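Local coordinates for APC3568 protein (Geobacillus stearothermophilus, PDB 1RFZ), which is of unknown function but may act as a phosphatidylglycerophosphatase, at residues E13-R18 and A66-I71; K29-V34 and E52-V57; K75-G80 and G139-F144. All coordinates share one frame; numbering follows the deposited sequence.

Contact 1 of 3, residues E13-R18 and A66-I71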
loop_
_atom_site.group_PDB
_atom_site.type_symbol
_atom_site.label_atom_id
_atom_site.label_comp_id
_atom_site.label_asym_id
_atom_site.label_seq_id
_atom_site.Cartn_x
_atom_site.Cartn_y
_atom_site.Cartn_z
ATOM N N GLU A 13 -6.205 16.491 16.524
ATOM C CA GLU A 13 -5.097 17.332 16.081
ATOM C C GLU A 13 -4.300 17.994 17.196
ATOM O O GLU A 13 -3.076 17.873 17.232
ATOM C CB GLU A 13 -5.566 18.404 15.111
ATOM C CG GLU A 13 -4.417 18.919 14.259
ATOM C CD GLU A 13 -4.802 20.072 13.358
ATOM O OE1 GLU A 13 -5.941 20.060 12.835
ATOM O OE2 GLU A 13 -3.955 20.977 13.169
ATOM N N GLN A 14 -4.961 18.691 18.111
ATOM C CA GLN A 14 -4.224 19.346 19.188
ATOM C C GLN A 14 -3.352 18.383 19.989
ATOM O O GLN A 14 -2.168 18.637 20.205
ATOM C CB GLN A 14 -5.180 20.055 20.141
ATOM C CG GLN A 14 -4.500 20.586 21.385
ATOM C CD GLN A 14 -5.479 21.274 22.307
ATOM O OE1 GLN A 14 -6.052 22.308 21.960
ATOM N NE2 GLN A 14 -5.689 20.700 23.485
ATOM N N THR A 15 -3.950 17.282 20.432
ATOM C CA THR A 15 -3.231 16.284 21.216
ATOM C C THR A 15 -2.060 15.679 20.449
ATOM O O THR A 15 -1.002 15.425 21.018
ATOM C CB THR A 15 -4.184 15.163 21.665
ATOM O OG1 THR A 15 -5.134 15.697 22.596
ATOM C CG2 THR A 15 -3.415 14.028 22.319
ATOM N N ALA A 16 -2.251 15.455 19.157
ATOM C CA ALA A 16 -1.200 14.889 18.334
ATOM C C ALA A 16 -0.052 15.880 18.212
ATOM O O ALA A 16 1.116 15.487 18.112
ATOM C CB ALA A 16 -1.741 14.547 16.985
ATOM N N ARG A 17 -0.380 17.168 18.227
ATOM C CA ARG A 17 0.647 18.205 18.142
ATOM C C ARG A 17 1.437 18.275 19.439
ATOM O O ARG A 17 2.661 18.383 19.424
ATOM C CB ARG A 17 0.025 19.574 17.855
ATOM C CG ARG A 17 -0.298 19.821 16.402
ATOM C CD ARG A 17 -1.165 21.054 16.208
ATOM N NE ARG A 17 -1.382 21.338 14.788
ATOM C CZ ARG A 17 -0.480 21.915 13.991
ATOM N NH1 ARG A 17 0.702 22.282 14.477
ATOM N NH2 ARG A 17 -0.752 22.108 12.706
ATOM N N ARG A 18 0.733 18.209 20.563
ATOM C CA ARG A 18 1.388 18.277 21.859
ATOM C C ARG A 18 2.376 17.117 22.023
ATOM O O ARG A 18 3.553 17.338 22.298
ATOM C CB ARG A 18 0.339 18.257 22.974
ATOM C CG ARG A 18 0.837 18.757 24.323
ATOM C CD ARG A 18 -0.272 18.669 25.346
ATOM N NE ARG A 18 -0.858 17.331 25.356
ATOM C CZ ARG A 18 -1.881 16.963 26.122
ATOM N NH1 ARG A 18 -2.443 17.838 26.952
ATOM N NH2 ARG A 18 -2.342 15.717 26.058
ATOM N N ALA A 66 -2.209 7.942 13.144
ATOM C CA ALA A 66 -0.882 7.368 13.008
ATOM C C ALA A 66 0.018 7.931 14.094
ATOM O O ALA A 66 0.600 7.181 14.868
ATOM C CB ALA A 66 -0.318 7.682 11.637
ATOM N N ILE A 67 0.113 9.255 14.158
ATOM C CA ILE A 67 0.954 9.903 15.147
ATOM C C ILE A 67 0.640 9.453 16.566
ATOM O O ILE A 67 1.556 9.261 17.359
ATOM C CB ILE A 67 0.822 11.443 15.109
ATOM C CG1 ILE A 67 1.191 11.974 13.733
ATOM C CG2 ILE A 67 1.725 12.076 16.187
ATOM C CD1 ILE A 67 1.269 13.476 13.708
ATOM N N LEU A 68 -0.636 9.297 16.905
ATOM C CA LEU A 68 -0.965 8.874 18.268
ATOM C C LEU A 68 -0.457 7.470 18.557
ATOM O O LEU A 68 0.371 7.288 19.453
ATOM C CB LEU A 68 -2.478 8.959 18.545
ATOM C CG LEU A 68 -3.094 10.370 18.608
ATOM C CD1 LEU A 68 -4.434 10.302 19.303
ATOM C CD2 LEU A 68 -2.183 11.328 19.362
ATOM N N THR A 69 -0.941 6.490 17.794
ATOM C CA THR A 69 -0.521 5.094 17.965
ATOM C C THR A 69 1.016 4.964 17.997
ATOM O O THR A 69 1.589 4.238 18.817
ATOM C CB THR A 69 -1.038 4.215 16.817
ATOM O OG1 THR A 69 -2.457 4.371 16.681
ATOM C CG2 THR A 69 -0.721 2.759 17.102
ATOM N N GLY A 70 1.674 5.678 17.089
ATOM C CA GLY A 70 3.120 5.640 17.029
ATOM C C GLY A 70 3.764 6.037 18.340
ATOM O O GLY A 70 4.460 5.241 18.950
ATOM N N ILE A 71 3.529 7.264 18.785
ATOM C CA ILE A 71 4.126 7.723 20.027
ATOM C C ILE A 71 3.593 7.006 21.270
ATOM O O ILE A 71 4.142 7.166 22.361
ATOM C CB ILE A 71 3.956 9.246 20.207
ATOM C CG1 ILE A 71 4.551 9.986 19.007
ATOM C CG2 ILE A 71 4.691 9.703 21.454
ATOM C CD1 ILE A 71 4.588 11.508 19.166
#
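A16 meets L68 and I67 where helices 13-22 and 61-76 cross, the axes of segments 13-18 and 66-71 making an angle of 42° and lying 9.5 Å apart at the closest. The methyl of A16 points at the other helix, and L68 reaches it with one branch of its fork: CD2 lies 3.8 Å from A16 CA and 4.0 Å from A16 CB, so the branch rests on both the backbone and the side chain of the alanine. The CB of L68 does not itself aim at helix 13-22. With CG anti to the carbonyl carbon (chi1 -68°), the fork is placed where CD2 comes nearer to A16. Leucine suits this place because its length bridges the gap, while alanine lets the backbones come within 6.0 Å, measured from A16 CA to L68 CA.

I67 contributes its short branch. CG2 stands anti to the backbone N and touches A16 at two points, the carbonyl O at 4.0 Å and CB at 4.3 Å. At the margin the CG2 methyl of T15 reaches L68 CD2 at 4.2 Å, the two side chains crossing at about a right angle. The side-chain contacts are thus apolar, with charge kept to another face of helix 13-22, where R17 NE donates in its guanidinium plane to the anti lone pair of E13 OE2 at 3.1 Å.

Beyond the pair, I67 also packs on I152 of helix 145-163 and L68 on W19 farther along helix 13-22. L86 of the second subunit lies against L68, so this helix crossing adjoins the subunit interface.

Contact 2 of 3, residues K29-V34 and E52-V57. With SO4 (sulfate ion), chain E.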
loop_
_atom_site.group_PDB
_atom_site.type_symbol
_atom_site.label_atom_id
_atom_site.label_comp_id
_atom_site.label_asym_id
_atom_site.label_seq_id
_atom_site.Cartn_x
_atom_site.Cartn_y
_atom_site.Cartn_z
ATOM N N LYS A 29 10.811 21.892 12.732
ATOM C CA LYS A 29 11.959 21.058 12.399
ATOM C C LYS A 29 11.566 20.037 11.327
ATOM O O LYS A 29 12.417 19.546 10.567
ATOM C CB LYS A 29 12.513 20.382 13.658
ATOM C CG LYS A 29 13.269 21.368 14.559
ATOM C CD LYS A 29 13.878 20.719 15.795
ATOM C CE LYS A 29 12.821 20.289 16.798
ATOM N NZ LYS A 29 13.452 19.843 18.077
ATOM N N ILE A 30 10.265 19.738 11.263
ATOM C CA ILE A 30 9.713 18.837 10.261
ATOM C C ILE A 30 9.729 19.643 8.964
ATOM O O ILE A 30 10.179 19.163 7.919
ATOM C CB ILE A 30 8.268 18.466 10.574
ATOM C CG1 ILE A 30 8.182 17.795 11.940
ATOM C CG2 ILE A 30 7.741 17.507 9.505
ATOM C CD1 ILE A 30 6.804 17.190 12.215
ATOM N N ALA A 31 9.232 20.875 9.044
ATOM C CA ALA A 31 9.213 21.760 7.890
ATOM C C ALA A 31 10.661 21.975 7.470
ATOM O O ALA A 31 10.951 22.276 6.308
ATOM C CB ALA A 31 8.555 23.101 8.248
ATOM N N GLU A 32 11.578 21.821 8.418
ATOM C CA GLU A 32 12.984 21.989 8.096
ATOM C C GLU A 32 13.366 20.859 7.147
ATOM O O GLU A 32 14.169 21.043 6.236
ATOM C CB GLU A 32 13.833 21.973 9.373
ATOM C CG GLU A 32 13.647 23.235 10.216
ATOM C CD GLU A 32 14.573 23.305 11.419
ATOM O OE1 GLU A 32 15.808 23.293 11.226
ATOM O OE2 GLU A 32 14.066 23.379 12.559
ATOM N N LEU A 33 12.752 19.697 7.352
ATOM C CA LEU A 33 12.989 18.531 6.514
ATOM C C LEU A 33 12.377 18.750 5.137
ATOM O O LEU A 33 12.896 18.256 4.137
ATOM C CB LEU A 33 12.360 17.300 7.150
ATOM C CG LEU A 33 12.947 16.845 8.483
ATOM C CD1 LEU A 33 12.154 15.663 9.027
ATOM C CD2 LEU A 33 14.404 16.470 8.281
ATOM N N VAL A 34 11.269 19.487 5.089
ATOM C CA VAL A 34 10.598 19.773 3.831
ATOM C C VAL A 34 11.434 20.697 2.946
ATOM O O VAL A 34 11.458 20.533 1.721
ATOM C CB VAL A 34 9.206 20.408 4.051
ATOM C CG1 VAL A 34 8.465 20.516 2.722
ATOM C CG2 VAL A 34 8.396 19.574 5.007
ATOM N N GLU A 52 3.274 25.481 6.373
ATOM C CA GLU A 52 1.880 25.408 5.964
ATOM C C GLU A 52 1.538 23.954 5.642
ATOM O O GLU A 52 0.612 23.370 6.219
ATOM C CB GLU A 52 1.649 26.293 4.732
ATOM C CG GLU A 52 0.486 27.249 4.882
ATOM C CD GLU A 52 -0.805 26.542 5.285
ATOM O OE1 GLU A 52 -1.407 25.849 4.431
ATOM O OE2 GLU A 52 -1.209 26.678 6.465
ATOM N N ASN A 53 2.310 23.387 4.714
ATOM C CA ASN A 53 2.154 22.010 4.273
ATOM C C ASN A 53 2.258 21.032 5.451
ATOM O O ASN A 53 1.375 20.189 5.654
ATOM C CB ASN A 53 3.216 21.709 3.209
ATOM C CG ASN A 53 2.809 22.207 1.828
ATOM O OD1 ASN A 53 1.842 21.701 1.239
ATOM N ND2 ASN A 53 3.533 23.204 1.306
ATOM N N VAL A 54 3.333 21.138 6.230
ATOM C CA VAL A 54 3.468 20.271 7.391
ATOM C C VAL A 54 2.174 20.338 8.244
ATOM O O VAL A 54 1.656 19.311 8.700
ATOM C CB VAL A 54 4.694 20.675 8.240
ATOM C CG1 VAL A 54 4.943 19.642 9.340
ATOM C CG2 VAL A 54 5.908 20.778 7.352
ATOM N N ASN A 55 1.641 21.542 8.442
ATOM C CA ASN A 55 0.423 21.689 9.223
ATOM C C ASN A 55 -0.715 20.996 8.507
ATOM O O ASN A 55 -1.595 20.384 9.127
ATOM C CB ASN A 55 0.075 23.164 9.412
ATOM C CG ASN A 55 1.001 23.866 10.390
ATOM O OD1 ASN A 55 1.273 23.361 11.481
ATOM N ND2 ASN A 55 1.474 25.047 10.011
ATOM N N ARG A 56 -0.687 21.083 7.184
ATOM C CA ARG A 56 -1.729 20.482 6.372
ATOM C C ARG A 56 -1.838 18.978 6.579
ATOM O O ARG A 56 -2.933 18.451 6.763
ATOM C CB ARG A 56 -1.484 20.789 4.903
ATOM C CG ARG A 56 -2.762 21.058 4.180
ATOM C CD ARG A 56 -3.467 22.223 4.819
ATOM N NE ARG A 56 -4.854 22.289 4.393
ATOM C CZ ARG A 56 -5.703 23.232 4.778
ATOM N NH1 ARG A 56 -5.294 24.192 5.600
ATOM N NH2 ARG A 56 -6.958 23.211 4.342
ATOM N N VAL A 57 -0.700 18.292 6.537
ATOM C CA VAL A 57 -0.670 16.852 6.740
ATOM C C VAL A 57 -1.153 16.473 8.153
ATOM O O VAL A 57 -1.921 15.516 8.339
ATOM C CB VAL A 57 0.763 16.314 6.530
ATOM C CG1 VAL A 57 0.906 14.904 7.103
ATOM C CG2 VAL A 57 1.083 16.306 5.064
HETATM S S SO4 E . -5.505 19.863 1.505
HETATM O O1 SO4 E . -5.286 19.376 0.119
HETATM O O2 SO4 E . -5.031 21.264 1.597
HETATM O O3 SO4 E . -4.794 19.010 2.487
HETATM O O4 SO4 E . -6.947 19.821 1.845
#
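Helices 27-38 and 47-58 cross steeply in the core of this all-helical fold, and V54 is the residue that joins them, touching I30, A31 and V34. The segment axes run at 113° to each other and approach to 9.2 Å. V54 points toward the other helix and splits its two methyls between neighbours. CG1 lies 3.5 Å from I30 CG2, the short branch of the isoleucine, and the two side chains cross obliquely. CG2 takes the other partners: it rests on A31, 3.5 Å from CA and 3.6 Å from CB, and lies 3.6 Å from V34 CG2, the two valines sliding past each other in opposite directions.

This is the side-chain logic of a helix-helix crossing. I30, A31 and V34 lie at spacings of one, three and four residues, which on a helix form one patch of surface, and the methyls of V54 are laid into it. V54 CG1 stands anti to the backbone N (chi1 -172°), and that rotation sends one branch to I30 and the other to A31 and V34. Alanine suits the middle of the patch, since its single methyl allows A31 CA and V54 CA to come within 6.0 Å.

On another face of helix 47-58, R56 NE gives a bent hydrogen bond of 3.0 Å to O2 of a sulfate ion, with an N-H...acceptor angle of 134°. The turn of the arginine chain at chi2 places CD and NE beside the ion, and R56 CG also lies near it, 3.3 Å from sulfate O3. R159 of helix 145-163 is a second donor to this sulfate, which probably comes from the crystallisation liquor.

Contact 3 of 3, residues K75-G80 and G139-F144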
loop_
_atom_site.group_PDB
_atom_site.type_symbol
_atom_site.label_atom_id
_atom_site.label_comp_id
_atom_site.label_asym_id
_atom_site.label_seq_id
_atom_site.Cartn_x
_atom_site.Cartn_y
_atom_site.Cartn_z
ATOM N N LYS A 75 6.431 5.030 23.759
ATOM C CA LYS A 75 6.508 5.289 25.196
ATOM C C LYS A 75 6.495 4.025 26.049
ATOM O O LYS A 75 7.385 3.827 26.868
ATOM C CB LYS A 75 5.370 6.211 25.637
ATOM C CG LYS A 75 5.672 7.699 25.510
ATOM C CD LYS A 75 4.522 8.531 26.073
ATOM C CE LYS A 75 4.766 10.033 25.932
ATOM N NZ LYS A 75 3.583 10.852 26.363
ATOM N N LEU A 76 5.487 3.178 25.870
ATOM C CA LEU A 76 5.409 1.940 26.640
ATOM C C LEU A 76 6.701 1.149 26.527
ATOM O O LEU A 76 7.135 0.513 27.488
ATOM C CB LEU A 76 4.257 1.054 26.162
ATOM C CG LEU A 76 2.840 1.475 26.525
ATOM C CD1 LEU A 76 2.172 2.106 25.317
ATOM C CD2 LEU A 76 2.065 0.251 26.981
ATOM N N ALA A 77 7.306 1.171 25.346
ATOM C CA ALA A 77 8.556 0.456 25.124
ATOM C C ALA A 77 9.695 1.192 25.836
ATOM O O ALA A 77 10.744 0.615 26.115
ATOM C CB ALA A 77 8.840 0.348 23.623
ATOM N N GLU A 78 9.477 2.470 26.131
ATOM C CA GLU A 78 10.475 3.284 26.815
ATOM C C GLU A 78 10.309 3.112 28.320
ATOM O O GLU A 78 11.273 3.246 29.076
ATOM C CB GLU A 78 10.307 4.756 26.437
ATOM C CG GLU A 78 11.331 5.682 27.062
ATOM C CD GLU A 78 11.129 7.126 26.643
ATOM O OE1 GLU A 78 11.276 7.425 25.439
ATOM O OE2 GLU A 78 10.816 7.962 27.519
ATOM N N ASP A 79 9.076 2.825 28.743
ATOM C CA ASP A 79 8.757 2.611 30.155
ATOM C C ASP A 79 8.657 1.114 30.394
ATOM O O ASP A 79 8.021 0.678 31.345
ATOM C CB ASP A 79 7.404 3.233 30.537
ATOM C CG ASP A 79 7.276 4.686 30.129
ATOM O OD1 ASP A 79 8.237 5.463 30.317
ATOM O OD2 ASP A 79 6.191 5.054 29.631
ATOM N N GLY A 80 9.265 0.333 29.513
ATOM C CA GLY A 80 9.220 -1.110 29.650
ATOM C C GLY A 80 7.875 -1.707 30.050
ATOM O O GLY A 80 7.839 -2.817 30.580
ATOM N N GLY A 139 18.793 7.849 25.268
ATOM C CA GLY A 139 18.017 7.127 26.257
ATOM C C GLY A 139 16.550 7.016 25.887
ATOM O O GLY A 139 15.839 6.139 26.389
ATOM N N LYS A 140 16.100 7.903 25.004
ATOM C CA LYS A 140 14.713 7.913 24.550
ATOM C C LYS A 140 14.480 6.948 23.378
ATOM O O LYS A 140 15.300 6.865 22.465
ATOM C CB LYS A 140 14.308 9.330 24.130
ATOM C CG LYS A 140 13.807 10.230 25.249
ATOM C CD LYS A 140 13.292 11.540 24.651
ATOM C CE LYS A 140 12.598 12.451 25.666
ATOM N NZ LYS A 140 12.121 13.723 25.022
ATOM N N CYS A 141 13.354 6.230 23.419
ATOM C CA CYS A 141 12.969 5.275 22.373
ATOM C C CYS A 141 12.121 5.958 21.297
ATOM O O CYS A 141 10.995 6.392 21.564
ATOM C CB CYS A 141 12.170 4.121 22.979
ATOM S SG CYS A 141 11.479 2.999 21.747
ATOM N N ASN A 142 12.661 6.036 20.082
ATOM C CA ASN A 142 11.978 6.685 18.968
ATOM C C ASN A 142 11.744 5.758 17.777
ATOM O O ASN A 142 11.773 6.192 16.626
ATOM C CB ASN A 142 12.780 7.909 18.524
ATOM C CG ASN A 142 12.945 8.929 19.637
ATOM O OD1 ASN A 142 11.965 9.377 20.230
ATOM N ND2 ASN A 142 14.188 9.308 19.920
ATOM N N THR A 143 11.499 4.484 18.062
ATOM C CA THR A 143 11.256 3.489 17.025
ATOM C C THR A 143 10.279 3.959 15.943
ATOM O O THR A 143 10.604 3.963 14.753
ATOM C CB THR A 143 10.717 2.179 17.642
ATOM O OG1 THR A 143 11.776 1.519 18.345
ATOM C CG2 THR A 143 10.163 1.253 16.563
ATOM N N PHE A 144 9.081 4.348 16.357
ATOM C CA PHE A 144 8.080 4.800 15.413
ATOM C C PHE A 144 8.224 6.242 14.977
ATOM O O PHE A 144 8.188 6.543 13.780
ATOM C CB PHE A 144 6.693 4.637 16.001
ATOM C CG PHE A 144 6.276 3.223 16.171
ATOM C CD1 PHE A 144 6.644 2.511 17.308
ATOM C CD2 PHE A 144 5.454 2.619 15.224
ATOM C CE1 PHE A 144 6.182 1.196 17.508
ATOM C CE2 PHE A 144 4.984 1.314 15.404
ATOM C CZ PHE A 144 5.345 0.595 16.551
#
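E78 holds CG anti to its own backbone N (chi1 -178°) and stays extended through chi2, which carries its carboxylate across to the backbone of K140 and C141. There OE1 accepts the N-H of C141 at 3.1 Å, with an N-H...acceptor angle of 155°. The donor comes to the anti side of the oxygen, somewhat out of the carboxylate plane. Glutamate suits the site because its length lets a carboxylate reach a backbone amide in the facing loop while its aliphatic stem still packs: E78 CB lies 4.0 Å from C141 CB. The same OE1 lies 3.6 Å from K140 CA, but the K140 amine is too distant to pair with it, 6.4 Å from OE1 to NZ.

C141 turns SG anti to its backbone N (chi1 173°), and the sulfur lies 4.2 Å from A77 CB, a small apolar pairing in a buried place. OE1 of E78 also forms a salt bridge with R23, so one oxygen serves a loop amide and a cation together. With an alanine here, the C141 N-H and the R23 guanidinium would probably both be left without this partner.

A side-chain-to-backbone hydrogen bond thus ties segment 75-80, which begins in helix 61-76, to the irregular loop that leads into helix 145-163, joining distant parts of an all-helical fold.

Overall arrangement
From the N terminus, helix 13-22 enters contact 1, whose partner in helix 61-76 closes a loop of 47 intervening residues. Contact 2 is nested inside it, where helix 47-58 returns to helix 27-38. The two touch through R17 and N55, which probably share a hydrogen bond. Helix 61-76 then runs on to contact 3, a loop of 58 residues closed by 139-144. That contact follows contact 1 in series and abuts it where G70 packs against F144. Contacts 2 and 3 lie on opposite sides of the chain's centre, about 24 Å apart between centres. Because it takes part in both contacts 1 and 3, helix 61-76 links helix 13-22 to the loop before helix 145-163.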